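Local coordinates for putative nucleoprotein (PDB 4EWC), which encapsidates the negative-strand viral RNA genome, protecting it from nucleases and forming the ribonucleoprotein that serves as template for transcription and replication, at residues A[283-288]-A[321-326]; A[111-116]-A[300-305]; A[272-277]-A[472-477]. All coordinates share one frame; numbering follows the deposited sequence.

Contact 1 (A[283-288]-A[321-326])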
loop_
_atom_site.group_PDB
_atom_site.type_symbol
_atom_site.label_atom_id
_atom_site.label_comp_id
_atom_site.label_asym_id
_atom_site.label_seq_id
_atom_site.Cartn_x
_atom_site.Cartn_y
_atom_site.Cartn_z
ATOM N N ARG A 283 11.750 4.142 24.531
ATOM C CA ARG A 283 10.925 4.680 25.618
ATOM C C ARG A 283 11.688 4.741 26.945
ATOM O O ARG A 283 11.556 5.707 27.696
ATOM C CB ARG A 283 9.603 3.918 25.771
ATOM C CG ARG A 283 8.539 4.285 24.736
ATOM C CD ARG A 283 7.291 3.413 24.857
ATOM N NE ARG A 283 6.232 3.832 23.937
ATOM C CZ ARG A 283 5.341 3.002 23.390
ATOM N NH1 ARG A 283 5.383 1.700 23.668
ATOM N NH2 ARG A 283 4.412 3.473 22.557
ATOM N N THR A 284 12.509 3.729 27.201
ATOM C CA THR A 284 13.271 3.603 28.439
ATOM C C THR A 284 14.400 4.617 28.479
ATOM O O THR A 284 14.930 4.938 29.542
ATOM C CB THR A 284 13.869 2.176 28.554
ATOM O OG1 THR A 284 12.811 1.217 28.492
ATOM C CG2 THR A 284 14.630 1.972 29.848
ATOM N N ASN A 285 14.774 5.123 27.311
ATOM C CA ASN A 285 15.821 6.133 27.237
ATOM C C ASN A 285 15.245 7.529 27.049
ATOM O O ASN A 285 15.982 8.499 26.913
ATOM C CB ASN A 285 16.822 5.796 26.133
ATOM C CG ASN A 285 17.749 4.658 26.519
ATOM O OD1 ASN A 285 18.933 4.872 26.793
ATOM N ND2 ASN A 285 17.208 3.438 26.557
ATOM N N GLY A 286 13.919 7.620 27.048
ATOM C CA GLY A 286 13.256 8.899 26.986
ATOM C C GLY A 286 13.131 9.458 25.589
ATOM O O GLY A 286 13.032 10.676 25.402
ATOM N N PHE A 287 13.139 8.571 24.599
ATOM C CA PHE A 287 12.894 8.984 23.224
ATOM C C PHE A 287 11.481 8.607 22.857
ATOM O O PHE A 287 10.956 7.569 23.292
ATOM C CB PHE A 287 13.858 8.309 22.269
ATOM C CG PHE A 287 15.265 8.832 22.354
ATOM C CD1 PHE A 287 16.075 8.505 23.424
ATOM C CD2 PHE A 287 15.790 9.631 21.347
ATOM C CE1 PHE A 287 17.357 8.977 23.495
ATOM C CE2 PHE A 287 17.081 10.095 21.417
ATOM C CZ PHE A 287 17.866 9.772 22.488
ATOM N N ASN A 288 10.858 9.469 22.068
ATOM C CA ASN A 288 9.562 9.160 21.518
ATOM C C ASN A 288 9.640 7.847 20.736
ATOM O O ASN A 288 10.579 7.617 19.967
ATOM C CB ASN A 288 9.113 10.277 20.592
ATOM C CG ASN A 288 7.666 10.141 20.196
ATOM O OD1 ASN A 288 7.276 9.186 19.502
ATOM N ND2 ASN A 288 6.850 11.103 20.623
HETATM N N MSE A 321 24.695 10.366 23.297
HETATM C CA MSE A 321 24.873 11.796 23.495
HETATM C C MSE A 321 23.977 12.334 24.604
HETATM O O MSE A 321 24.379 13.228 25.345
HETATM C CB MSE A 321 24.617 12.573 22.201
HETATM C CG MSE A 321 25.798 12.632 21.264
HETATM SE SE MSE A 321 25.437 13.534 19.555
HETATM C CE MSE A 321 25.158 15.344 20.274
ATOM N N LYS A 322 22.764 11.802 24.713
ATOM C CA LYS A 322 21.812 12.258 25.729
ATOM C C LYS A 322 22.235 11.754 27.105
ATOM O O LYS A 322 22.145 12.475 28.103
ATOM C CB LYS A 322 20.391 11.781 25.380
ATOM C CG LYS A 322 19.323 12.091 26.402
ATOM C CD LYS A 322 17.996 11.443 26.018
ATOM C CE LYS A 322 16.871 11.918 26.910
ATOM N NZ LYS A 322 15.548 11.367 26.504
ATOM N N ARG A 323 22.704 10.507 27.137
ATOM C CA ARG A 323 23.077 9.841 28.381
ATOM C C ARG A 323 24.264 10.538 29.014
ATOM O O ARG A 323 24.300 10.781 30.218
ATOM C CB ARG A 323 23.433 8.390 28.100
ATOM C CG ARG A 323 23.956 7.631 29.295
ATOM C CD ARG A 323 24.421 6.237 28.885
ATOM N NE ARG A 323 23.459 5.562 28.013
ATOM C CZ ARG A 323 22.360 4.933 28.437
ATOM N NH1 ARG A 323 22.064 4.891 29.732
ATOM N NH2 ARG A 323 21.547 4.347 27.562
ATOM N N ILE A 324 25.240 10.854 28.176
ATOM C CA ILE A 324 26.411 11.605 28.591
ATOM C C ILE A 324 26.085 13.086 28.841
ATOM O O ILE A 324 26.874 13.807 29.450
ATOM C CB ILE A 324 27.515 11.493 27.531
ATOM C CG1 ILE A 324 28.886 11.753 28.153
ATOM C CG2 ILE A 324 27.233 12.429 26.365
ATOM C CD1 ILE A 324 30.044 11.246 27.320
ATOM N N LYS A 325 24.924 13.541 28.373
ATOM C CA LYS A 325 24.492 14.911 28.641
ATOM C C LYS A 325 24.070 15.043 30.099
ATOM O O LYS A 325 24.210 16.106 30.697
ATOM C CB LYS A 325 23.348 15.333 27.701
ATOM C CG LYS A 325 22.728 16.713 27.972
ATOM C CD LYS A 325 23.706 17.846 27.715
ATOM C CE LYS A 325 23.055 19.197 27.986
ATOM N NZ LYS A 325 22.441 19.270 29.340
ATOM N N ASN A 326 23.565 13.953 30.667
ATOM C CA ASN A 326 23.139 13.926 32.066
ATOM C C ASN A 326 24.244 13.424 33.010
ATOM O O ASN A 326 24.798 14.205 33.793
ATOM C CB ASN A 326 21.876 13.081 32.211
ATOM C CG ASN A 326 20.775 13.513 31.253
ATOM O OD1 ASN A 326 20.638 14.700 30.934
ATOM N ND2 ASN A 326 19.984 12.546 30.785
#

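Contact 2 (A[111-116]-A[300-305])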
loop_
_atom_site.group_PDB
_atom_site.type_symbol
_atom_site.label_atom_id
_atom_site.label_comp_id
_atom_site.label_asym_id
_atom_site.label_seq_id
_atom_site.Cartn_x
_atom_site.Cartn_y
_atom_site.Cartn_z
ATOM N N ALA A 111 22.699 -3.728 22.559
ATOM C CA ALA A 111 22.563 -2.308 22.258
ATOM C C ALA A 111 23.360 -1.432 23.234
ATOM O O ALA A 111 23.917 -0.405 22.851
ATOM C CB ALA A 111 21.094 -1.912 22.272
ATOM N N ALA A 112 23.416 -1.854 24.493
ATOM C CA ALA A 112 24.098 -1.093 25.531
ATOM C C ALA A 112 25.592 -1.297 25.472
ATOM O O ALA A 112 26.347 -0.663 26.204
ATOM C CB ALA A 112 23.570 -1.450 26.922
ATOM N N ALA A 113 26.022 -2.210 24.614
ATOM C CA ALA A 113 27.447 -2.377 24.324
ATOM C C ALA A 113 27.794 -1.367 23.260
ATOM O O ALA A 113 28.863 -0.758 23.273
ATOM C CB ALA A 113 27.723 -3.775 23.811
ATOM N N ASN A 114 26.854 -1.212 22.334
ATOM C CA ASN A 114 27.027 -0.374 21.166
ATOM C C ASN A 114 26.895 1.116 21.451
ATOM O O ASN A 114 27.569 1.920 20.804
ATOM C CB ASN A 114 26.068 -0.806 20.047
ATOM C CG ASN A 114 26.532 -2.065 19.340
ATOM O OD1 ASN A 114 27.722 -2.228 19.068
ATOM N ND2 ASN A 114 25.596 -2.961 19.039
ATOM N N ILE A 115 26.038 1.485 22.406
ATOM C CA ILE A 115 25.902 2.894 22.767
ATOM C C ILE A 115 27.148 3.393 23.495
ATOM O O ILE A 115 27.566 4.531 23.300
ATOM C CB ILE A 115 24.615 3.221 23.568
ATOM C CG1 ILE A 115 24.443 2.255 24.739
ATOM C CG2 ILE A 115 23.393 3.182 22.663
ATOM C CD1 ILE A 115 24.668 2.878 26.111
ATOM N N GLU A 116 27.762 2.539 24.308
ATOM C CA GLU A 116 28.984 2.940 25.001
ATOM C C GLU A 116 30.171 3.056 24.032
ATOM O O GLU A 116 31.047 3.909 24.207
ATOM C CB GLU A 116 29.293 1.989 26.168
ATOM N N ILE A 300 23.579 -5.516 16.593
ATOM C CA ILE A 300 24.734 -6.076 15.902
ATOM C C ILE A 300 25.889 -6.086 16.884
ATOM O O ILE A 300 26.152 -5.078 17.530
ATOM C CB ILE A 300 25.135 -5.255 14.680
ATOM C CG1 ILE A 300 24.084 -5.395 13.587
ATOM C CG2 ILE A 300 26.480 -5.689 14.169
ATOM C CD1 ILE A 300 24.252 -4.404 12.468
ATOM N N PRO A 301 26.562 -7.239 17.024
ATOM C CA PRO A 301 27.683 -7.431 17.954
ATOM C C PRO A 301 28.747 -6.343 17.812
ATOM O O PRO A 301 29.277 -6.134 16.714
ATOM C CB PRO A 301 28.235 -8.803 17.551
ATOM C CG PRO A 301 27.075 -9.521 16.970
ATOM C CD PRO A 301 26.237 -8.477 16.289
ATOM N N SER A 302 29.057 -5.669 18.918
ATOM C CA SER A 302 29.881 -4.458 18.884
ATOM C C SER A 302 31.266 -4.619 18.246
ATOM O O SER A 302 31.790 -3.666 17.669
ATOM C CB SER A 302 30.017 -3.866 20.285
ATOM O OG SER A 302 30.939 -4.604 21.052
ATOM N N LYS A 303 31.853 -5.810 18.348
ATOM C CA LYS A 303 33.153 -6.070 17.736
ATOM C C LYS A 303 33.107 -5.850 16.221
ATOM O O LYS A 303 34.118 -5.529 15.601
ATOM C CB LYS A 303 33.646 -7.489 18.051
ATOM N N TYR A 304 31.926 -6.015 15.640
ATOM C CA TYR A 304 31.756 -5.873 14.209
ATOM C C TYR A 304 31.340 -4.452 13.829
ATOM O O TYR A 304 31.787 -3.925 12.801
ATOM C CB TYR A 304 30.712 -6.867 13.698
ATOM C CG TYR A 304 31.008 -8.310 14.011
ATOM C CD1 TYR A 304 32.298 -8.820 13.891
ATOM C CD2 TYR A 304 29.988 -9.177 14.421
ATOM C CE1 TYR A 304 32.573 -10.165 14.171
ATOM C CE2 TYR A 304 30.252 -10.514 14.708
ATOM C CZ TYR A 304 31.554 -11.000 14.577
ATOM O OH TYR A 304 31.826 -12.319 14.847
ATOM N N LEU A 305 30.483 -3.844 14.646
ATOM C CA LEU A 305 29.907 -2.539 14.339
ATOM C C LEU A 305 30.954 -1.440 14.481
ATOM O O LEU A 305 30.890 -0.403 13.803
ATOM C CB LEU A 305 28.710 -2.265 15.266
ATOM C CG LEU A 305 27.631 -1.251 14.886
ATOM C CD1 LEU A 305 26.923 -1.645 13.601
ATOM C CD2 LEU A 305 26.601 -1.092 16.012
#

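Contact 3 (A[272-277]-A[472-477])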
loop_
_atom_site.group_PDB
_atom_site.type_symbol
_atom_site.label_atom_id
_atom_site.label_comp_id
_atom_site.label_asym_id
_atom_site.label_seq_id
_atom_site.Cartn_x
_atom_site.Cartn_y
_atom_site.Cartn_z
ATOM N N ASP A 272 14.841 -10.149 13.593
ATOM C CA ASP A 272 14.468 -9.975 14.998
ATOM C C ASP A 272 13.809 -8.644 15.251
ATOM O O ASP A 272 12.905 -8.539 16.081
ATOM C CB ASP A 272 15.675 -10.110 15.912
ATOM C CG ASP A 272 16.439 -11.397 15.674
ATOM O OD1 ASP A 272 15.889 -12.337 15.037
ATOM O OD2 ASP A 272 17.606 -11.467 16.132
ATOM N N GLN A 273 14.257 -7.611 14.552
ATOM C CA GLN A 273 13.656 -6.301 14.762
ATOM C C GLN A 273 12.258 -6.239 14.186
ATOM O O GLN A 273 11.517 -5.312 14.470
ATOM C CB GLN A 273 14.541 -5.193 14.206
ATOM C CG GLN A 273 15.465 -4.637 15.232
ATOM C CD GLN A 273 16.301 -3.528 14.672
ATOM O OE1 GLN A 273 17.242 -3.769 13.916
ATOM N NE2 GLN A 273 15.948 -2.291 15.009
ATOM N N LEU A 274 11.901 -7.224 13.368
ATOM C CA LEU A 274 10.507 -7.373 12.966
ATOM C C LEU A 274 9.685 -7.709 14.215
ATOM O O LEU A 274 8.616 -7.140 14.453
ATOM C CB LEU A 274 10.362 -8.460 11.915
ATOM C CG LEU A 274 8.958 -8.749 11.408
ATOM C CD1 LEU A 274 8.245 -7.469 11.141
ATOM C CD2 LEU A 274 9.043 -9.565 10.134
ATOM N N PHE A 275 10.211 -8.611 15.033
ATOM C CA PHE A 275 9.492 -9.046 16.221
ATOM C C PHE A 275 9.653 -8.130 17.411
ATOM O O PHE A 275 8.724 -7.981 18.201
ATOM C CB PHE A 275 9.828 -10.501 16.573
ATOM C CG PHE A 275 9.310 -11.470 15.568
ATOM C CD1 PHE A 275 7.970 -11.785 15.541
ATOM C CD2 PHE A 275 10.146 -12.012 14.606
ATOM C CE1 PHE A 275 7.472 -12.648 14.608
ATOM C CE2 PHE A 275 9.663 -12.869 13.661
ATOM C CZ PHE A 275 8.313 -13.197 13.667
ATOM N N ALA A 276 10.819 -7.517 17.548
ATOM C CA ALA A 276 11.018 -6.543 18.625
ATOM C C ALA A 276 11.852 -5.349 18.137
ATOM O O ALA A 276 13.061 -5.313 18.333
ATOM C CB ALA A 276 11.654 -7.216 19.849
ATOM N N PRO A 277 11.189 -4.386 17.479
ATOM C CA PRO A 277 11.770 -3.222 16.799
ATOM C C PRO A 277 12.706 -2.413 17.675
ATOM O O PRO A 277 13.659 -1.823 17.163
ATOM C CB PRO A 277 10.551 -2.355 16.474
ATOM C CG PRO A 277 9.438 -3.249 16.471
ATOM C CD PRO A 277 9.725 -4.403 17.355
ATOM N N SER A 472 0.922 -6.708 12.640
ATOM C CA SER A 472 -0.240 -7.043 13.444
ATOM C C SER A 472 -0.850 -8.416 13.111
ATOM O O SER A 472 -1.291 -9.137 14.012
ATOM C CB SER A 472 -1.291 -5.924 13.373
ATOM O OG SER A 472 -1.473 -5.455 12.047
ATOM N N ASN A 473 -0.849 -8.768 11.827
ATOM C CA ASN A 473 -1.341 -10.063 11.353
ATOM C C ASN A 473 -0.396 -11.234 11.674
ATOM O O ASN A 473 -0.725 -12.395 11.461
ATOM C CB ASN A 473 -1.603 -10.011 9.844
ATOM C CG ASN A 473 -2.793 -9.135 9.482
ATOM O OD1 ASN A 473 -3.689 -8.927 10.310
ATOM N ND2 ASN A 473 -2.812 -8.613 8.248
ATOM N N ILE A 474 0.774 -10.924 12.211
ATOM C CA ILE A 474 1.757 -11.945 12.528
ATOM C C ILE A 474 1.534 -12.472 13.931
ATOM O O ILE A 474 1.586 -11.714 14.896
ATOM C CB ILE A 474 3.207 -11.380 12.411
ATOM C CG1 ILE A 474 3.567 -11.172 10.934
ATOM C CG2 ILE A 474 4.205 -12.298 13.122
ATOM C CD1 ILE A 474 4.893 -10.497 10.698
ATOM N N LYS A 475 1.298 -13.776 14.047
ATOM C CA LYS A 475 0.989 -14.368 15.359
ATOM C C LYS A 475 2.233 -14.872 16.113
ATOM O O LYS A 475 2.223 -14.981 17.328
ATOM C CB LYS A 475 -0.084 -15.464 15.233
ATOM C CG LYS A 475 -1.356 -15.037 14.485
ATOM C CD LYS A 475 -1.788 -13.626 14.902
ATOM C CE LYS A 475 -3.070 -13.169 14.196
ATOM N NZ LYS A 475 -3.459 -11.785 14.637
ATOM N N ALA A 476 3.310 -15.164 15.389
ATOM C CA ALA A 476 4.540 -15.625 16.028
ATOM C C ALA A 476 5.177 -14.514 16.859
ATOM O O ALA A 476 4.918 -13.335 16.636
ATOM C CB ALA A 476 5.526 -16.137 14.985
ATOM N N ASN A 477 6.029 -14.886 17.809
ATOM C CA ASN A 477 6.760 -13.889 18.586
ATOM C C ASN A 477 8.269 -13.896 18.371
ATOM O O ASN A 477 9.002 -13.178 19.030
ATOM C CB ASN A 477 6.450 -14.083 20.056
ATOM C CG ASN A 477 5.025 -13.737 20.370
ATOM O OD1 ASN A 477 4.441 -12.860 19.715
ATOM N ND2 ASN A 477 4.437 -14.423 21.355
#

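Contact 1 (A[283-288]-A[321-326])
The ring of Phe287 meets the aliphatic part of Lys322 obliquely, methylene CD lying 3.6 Å from CE1, and the two side chains run past each other in opposite directions. Met319, nearly a turn earlier on helix 315-326, also touches this ring. The other flat groups, the Asn285 amide and the Arg323 guanidinium, have planes 81° apart; Asn285 OD1 lies 2.8 Å from Arg323 NH2, while ND2 is hydrogen-bonded to Met281 O of helix 279-284.

Lysine suits its place because its chain is apolar along its methylenes and charged at the end. With CG anti to the backbone N (chi1 175°) and the rest extended, it carries the ammonium over to the turn. There NZ donates to Asn285 O at 2.9 Å, in the carbonyl plane on a lone pair, with a C=O...N angle of 135°. Gly286 readily takes the positive phi of the Schellman motif closing helix 279-284. A cation at this carbonyl-rich C-terminal end would be expected to balance the helix dipole and to favour the charged form of Lys322.

Contact 2 (A[111-116]-A[300-305])
Asn114 and Ile300 bring the C-terminal part of helix 96-114 against the N-terminal start of the short helix 302-305, for which Pro301 is the N-cap residue. Asparagine is apt here because its NH2 group has two hydrogens to give to the carbonyls of the incoming loop. With chi1 at -77°, CG swings toward that loop and the amide comes within reach of Ile300 O, to which ND2 donates at 2.7 Å. The bond is nearly straight, 169° at the hydrogen; the acceptor lies close to the plane of the amide, and the donor is tilted slightly from the carbonyl plane. ND2 also hydrogen-bonds Ala298 O, so two carbonyls grip this nitrogen and fix the rotation of the amide.

The other branch, OD1, turns to the first residue of the new helix, lying against Ser302 CB. Leu305, nearly a turn on, crosses the asparagine at about a right angle, with CD2 3.4 Å from OD1 and 3.5 Å from CG. Ala113 adds a small apolar touch, CB to Ser302 CB at 4.2 Å; these short residues let the backbones come within 5.5 Å between the CA atoms of Asn114 and Ser302. Glu110, about a turn back on helix 96-114, makes a weak hydrogen bond to Ser302 N.

From this junction Tyr304 hydrogen-bonds Asp188 through its hydroxyl and links the short helix to helix 253-269, while Ile115 and Leu305 both pack on Leu316 of helix 315-326.

Contact 3 (A[272-277]-A[472-477])
Phe275 is the bump of this contact, its ring projecting from a short, weakly bonded helical turn into the curve of the loop 472-477. A chi1 of -68° points CG toward the loop. Three parts of the loop surround the CD1-CE1 side of the ring. Ile474 sends CG2 to within 3.6 Å of Phe275 CE1, arriving obliquely, and the two side chains cross at about a right angle. Ala476 offers CB, 4.0 Å from CE1, together with its carbonyl: Ala476 O sits at the ring edge near its plane, 3.3 Å from CE1, where the slightly positive ring hydrogens would suit an oxygen. The Asn477 backbone lines the approach nearer the stem, its C 3.5 Å from Phe275 CD1 and its O 3.7 Å from Phe275 CB.

The loop belongs to the orthomyxovirus nucleoprotein C-terminal family region, between helix 457-463 and strand 488-491, and it runs on toward the probable nuclear localization signal that begins at Lys480. The contact thus joins parts of the chain nearly 200 residues apart. Helix 438-449 underlies both sides, with Cys444 against Phe275 and Val440 against Ile474.

Next to the phenylalanine, Leu274 extends the apolar patch, its CD2 4.3 Å from Ile474 CD1. Branched isoleucine suits the spot because its CG2 can meet the ring while the longer CG1 arm reaches the leucine. Alanine is small enough for the ring edge to reach its own carbonyl. Elsewhere in the turn, Gln273 NE2 donates to Pro277 O at 3.2 Å, and Pro277 packs on Trp514 of the second subunit.

How the contacts relate
Contact 1 lies at the surface, its centre about 20 Å from that of the chain, and relies on a charged lysine reaching a backbone carbonyl. Contact 2 is partly buried, and there a neutral amide does the polar work at a junction of helix ends. Contact 3 is buried and mostly apolar, an aromatic ring set into a loop. Contacts 1 and 2 touch directly, Arg323 NE lying 3.5 Å from Ile115 CD1; helix 315-326 supplies one side of contact 1 and packs on residues of contact 2. Contact 3 stands apart, its centre about 25 Å from that of contact 1, yet along the chain contact 1 is nested within the long loop it closes, whereas contact 2 crosses both others.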